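Local coordinates for XC6422 protein (Xanthomonas campestris, PDB 2FUK) that is a small alpha/beta-fold serine hydrolase without a lid, probably cleaving its substrate by hydrolysis, at residues 133-138 against 155-160. Numbering follows the deposited sequence.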
ATOM      1  N   GLU A 133      17.859  18.594  13.533  1.00 11.94           N
ATOM      2  CA  GLU A 133      17.923  17.455  14.444  1.00 13.65           C
ATOM      3  C   GLU A 133      16.752  16.472  14.378  1.00 12.57           C
ATOM      4  O   GLU A 133      16.038  16.258  15.369  1.00 13.88           O
ATOM      5  CB  GLU A 133      18.083  17.956  15.880  1.00 16.89           C
ATOM      6  CG  GLU A 133      19.261  18.897  16.079  1.00 20.86           C
ATOM      7  CD  GLU A 133      19.491  19.249  17.540  1.00 22.82           C
ATOM      8  OE1 GLU A 133      20.092  20.318  17.807  1.00 24.53           O
ATOM      9  OE2 GLU A 133      19.084  18.450  18.421  1.00 25.54           O
ATOM     10  N   PRO A 134      16.536  15.853  13.210  1.00 11.27           N
ATOM     11  CA  PRO A 134      15.445  14.888  13.047  1.00 10.06           C
ATOM     12  C   PRO A 134      15.748  13.597  13.816  1.00  9.47           C
ATOM     13  O   PRO A 134      16.911  13.271  14.069  1.00 10.45           O
ATOM     14  CB  PRO A 134      15.410  14.666  11.542  1.00 10.39           C
ATOM     15  CG  PRO A 134      16.873  14.798  11.166  1.00  9.81           C
ATOM     16  CD  PRO A 134      17.268  16.034  11.945  1.00 11.90           C
ATOM     17  N   GLN A 135      14.702  12.869  14.184  1.00  8.92           N
ATOM     18  CA  GLN A 135      14.865  11.614  14.908  1.00  8.64           C
ATOM     19  C   GLN A 135      15.291  10.535  13.917  1.00  8.67           C
ATOM     20  O   GLN A 135      16.059   9.633  14.255  1.00  8.98           O
ATOM     21  CB  GLN A 135      13.546  11.241  15.601  1.00  8.94           C
ATOM     22  CG  GLN A 135      13.482   9.835  16.195  1.00 11.68           C
ATOM     23  CD  GLN A 135      12.259   9.642  17.092  1.00 12.86           C
ATOM     24  OE1 GLN A 135      12.355   9.714  18.329  1.00 15.34           O
ATOM     25  NE2 GLN A 135      11.100   9.415  16.471  1.00  9.94           N
ATOM     26  N   VAL A 136      14.784  10.647  12.692  1.00  7.69           N
ATOM     27  CA  VAL A 136      15.095   9.714  11.618  1.00  6.58           C
ATOM     28  C   VAL A 136      15.290  10.485  10.317  1.00  6.35           C
ATOM     29  O   VAL A 136      14.565  11.446  10.046  1.00  6.22           O
ATOM     30  CB  VAL A 136      13.945   8.694  11.397  1.00  6.60           C
ATOM     31  CG1 VAL A 136      14.116   7.984  10.047  1.00  7.80           C
ATOM     32  CG2 VAL A 136      13.928   7.674  12.515  1.00  7.02           C
ATOM     33  N   LEU A 137      16.278  10.070   9.528  1.00  4.98           N
ATOM     34  CA  LEU A 137      16.543  10.689   8.231  1.00  5.97           C
ATOM     35  C   LEU A 137      16.501   9.595   7.171  1.00  6.48           C
ATOM     36  O   LEU A 137      17.092   8.535   7.357  1.00  6.02           O
ATOM     37  CB  LEU A 137      17.922  11.345   8.202  1.00  5.46           C
ATOM     38  CG  LEU A 137      18.335  11.977   6.866  1.00  6.41           C
ATOM     39  CD1 LEU A 137      17.441  13.171   6.548  1.00  8.49           C
ATOM     40  CD2 LEU A 137      19.791  12.414   6.940  1.00  6.91           C
ATOM     41  N   ILE A 138      15.796   9.847   6.072  1.00  4.95           N
ATOM     42  CA  ILE A 138      15.714   8.873   4.989  1.00  6.21           C
ATOM     43  C   ILE A 138      16.202   9.537   3.714  1.00  6.26           C
ATOM     44  O   ILE A 138      15.684  10.582   3.318  1.00  6.22           O
ATOM     45  CB  ILE A 138      14.268   8.389   4.778  1.00  6.00           C
ATOM     46  CG1 ILE A 138      13.765   7.699   6.045  1.00  7.63           C
ATOM     47  CG2 ILE A 138      14.204   7.434   3.596  1.00  7.09           C
ATOM     48  CD1 ILE A 138      12.262   7.573   6.100  1.00  7.31           C
ATOM     49  N   PRO A 155      21.237  12.056  11.825  1.00 11.44           N
ATOM     50  CA  PRO A 155      20.928  11.415  13.099  1.00 11.34           C
ATOM     51  C   PRO A 155      21.454   9.985  13.059  1.00 10.87           C
ATOM     52  O   PRO A 155      21.801   9.475  11.992  1.00 11.96           O
ATOM     53  CB  PRO A 155      19.406  11.468  13.149  1.00 11.55           C
ATOM     54  CG  PRO A 155      19.033  11.329  11.695  1.00 10.09           C
ATOM     55  CD  PRO A 155      20.023  12.235  11.008  1.00  9.59           C
ATOM     56  N   ALA A 156      21.517   9.351  14.225  1.00 12.95           N
ATOM     57  CA  ALA A 156      21.991   7.980  14.326  1.00 12.60           C
ATOM     58  C   ALA A 156      21.129   7.041  13.495  1.00 11.63           C
ATOM     59  O   ALA A 156      21.630   6.099  12.894  1.00 13.88           O
ATOM     60  CB  ALA A 156      21.988   7.538  15.776  1.00 13.70           C
ATOM     61  N   GLN A 157      19.826   7.294  13.479  1.00 10.30           N
ATOM     62  CA  GLN A 157      18.900   6.479  12.703  1.00  9.72           C
ATOM     63  C   GLN A 157      18.751   7.111  11.323  1.00  8.17           C
ATOM     64  O   GLN A 157      17.947   8.018  11.122  1.00  9.39           O
ATOM     65  CB  GLN A 157      17.555   6.393  13.429  1.00  9.57           C
ATOM     66  CG  GLN A 157      17.677   5.643  14.760  1.00 11.51           C
ATOM     67  CD  GLN A 157      16.449   5.740  15.657  1.00 11.64           C
ATOM     68  OE1 GLN A 157      16.313   4.962  16.598  1.00 14.56           O
ATOM     69  NE2 GLN A 157      15.567   6.695  15.388  1.00 11.32           N
ATOM     70  N   TRP A 158      19.550   6.613  10.385  1.00  7.43           N
ATOM     71  CA  TRP A 158      19.583   7.108   9.016  1.00  7.56           C
ATOM     72  C   TRP A 158      19.516   5.947   8.028  1.00  8.05           C
ATOM     73  O   TRP A 158      20.274   4.977   8.133  1.00  8.49           O
ATOM     74  CB  TRP A 158      20.868   7.925   8.831  1.00  7.18           C
ATOM     75  CG  TRP A 158      21.124   8.476   7.457  1.00  8.10           C
ATOM     76  CD1 TRP A 158      20.202   8.748   6.484  1.00  7.51           C
ATOM     77  CD2 TRP A 158      22.398   8.852   6.920  1.00  9.12           C
ATOM     78  NE1 TRP A 158      20.828   9.268   5.370  1.00  8.82           N
ATOM     79  CE2 TRP A 158      22.175   9.343   5.614  1.00  9.37           C
ATOM     80  CE3 TRP A 158      23.708   8.825   7.421  1.00  9.51           C
ATOM     81  CZ2 TRP A 158      23.217   9.799   4.797  1.00 10.01           C
ATOM     82  CZ3 TRP A 158      24.744   9.278   6.609  1.00 10.13           C
ATOM     83  CH2 TRP A 158      24.492   9.758   5.311  1.00 10.91           C
ATOM     84  N   LEU A 159      18.594   6.051   7.076  1.00  7.12           N
ATOM     85  CA  LEU A 159      18.394   5.020   6.067  1.00  6.76           C
ATOM     86  C   LEU A 159      18.643   5.554   4.662  1.00  5.56           C
ATOM     87  O   LEU A 159      18.139   6.618   4.302  1.00  8.23           O
ATOM     88  CB  LEU A 159      16.963   4.482   6.150  1.00  6.87           C
ATOM     89  CG  LEU A 159      16.479   3.540   5.045  1.00  7.82           C
ATOM     90  CD1 LEU A 159      17.237   2.224   5.099  1.00 10.11           C
ATOM     91  CD2 LEU A 159      14.985   3.294   5.219  1.00  9.28           C
ATOM     92  N   VAL A 160      19.423   4.811   3.883  1.00  6.37           N
ATOM     93  CA  VAL A 160      19.725   5.181   2.505  1.00  6.21           C
ATOM     94  C   VAL A 160      19.226   4.078   1.574  1.00  7.53           C
ATOM     95  O   VAL A 160      19.490   2.894   1.802  1.00  6.69           O
ATOM     96  CB  VAL A 160      21.245   5.364   2.276  1.00  6.84           C
ATOM     97  CG1 VAL A 160      21.524   5.565   0.785  1.00  9.18           C
ATOM     98  CG2 VAL A 160      21.752   6.561   3.061  1.00  6.33           C
TER
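Leu137 and Trp158 are paired on neighbouring parallel strands, 136-140 and 158-163, in the central sheet of the alpha/beta-hydrolase fold. The backbone of Leu137 joins the strands twice: its N donates to Gln157 O at 3.1 Å, and its O accepts from Leu159 N at 2.9 Å. One residue thus bonds to the two that flank its partner, the normal pattern of parallel strands.

Leu137, which buries more area in this contact than any other residue, has its side chain between two neighbours. Its CB meets the ring of Pro155, with CD 3.6 Å away. Further out, CG stands anti to the backbone N (chi1 177°) and the side chain runs beside that of Trp158, which points the same way. A branched aliphatic tip suits this place: CD2 sits over one face of the indole, toward the rim, 3.9 Å from the centroid of the five-membered ring, in a CH-pi contact. Val160 CG2 lies over the opposite face, also toward the rim, and Leu137 O meets the ring edge in plane, 3.2 Å from Trp158 CD1. Leu126 of helix 120-132 touches both Leu137 and Trp158 on this side of the sheet, while the indole N-H is taken up by Ser139 OG.

Pro155, rigid and apolar, also packs against Pro134, its CB reaching Pro134 O; the two proline side chains cross at about a right angle, Pro155 CD 4.1 Å from Pro134 CG. Gln157 adds a polar link beside the backbone bonds: its extended side chain carries NE2 to Gln135 O, at 3.2 Å, in a bent bond (137° at the hydrogen) that approaches from above the carbonyl plane. Val136 CG2 lies 3.4 Å from Gln157 NE2, with Gln157 CB a little farther off.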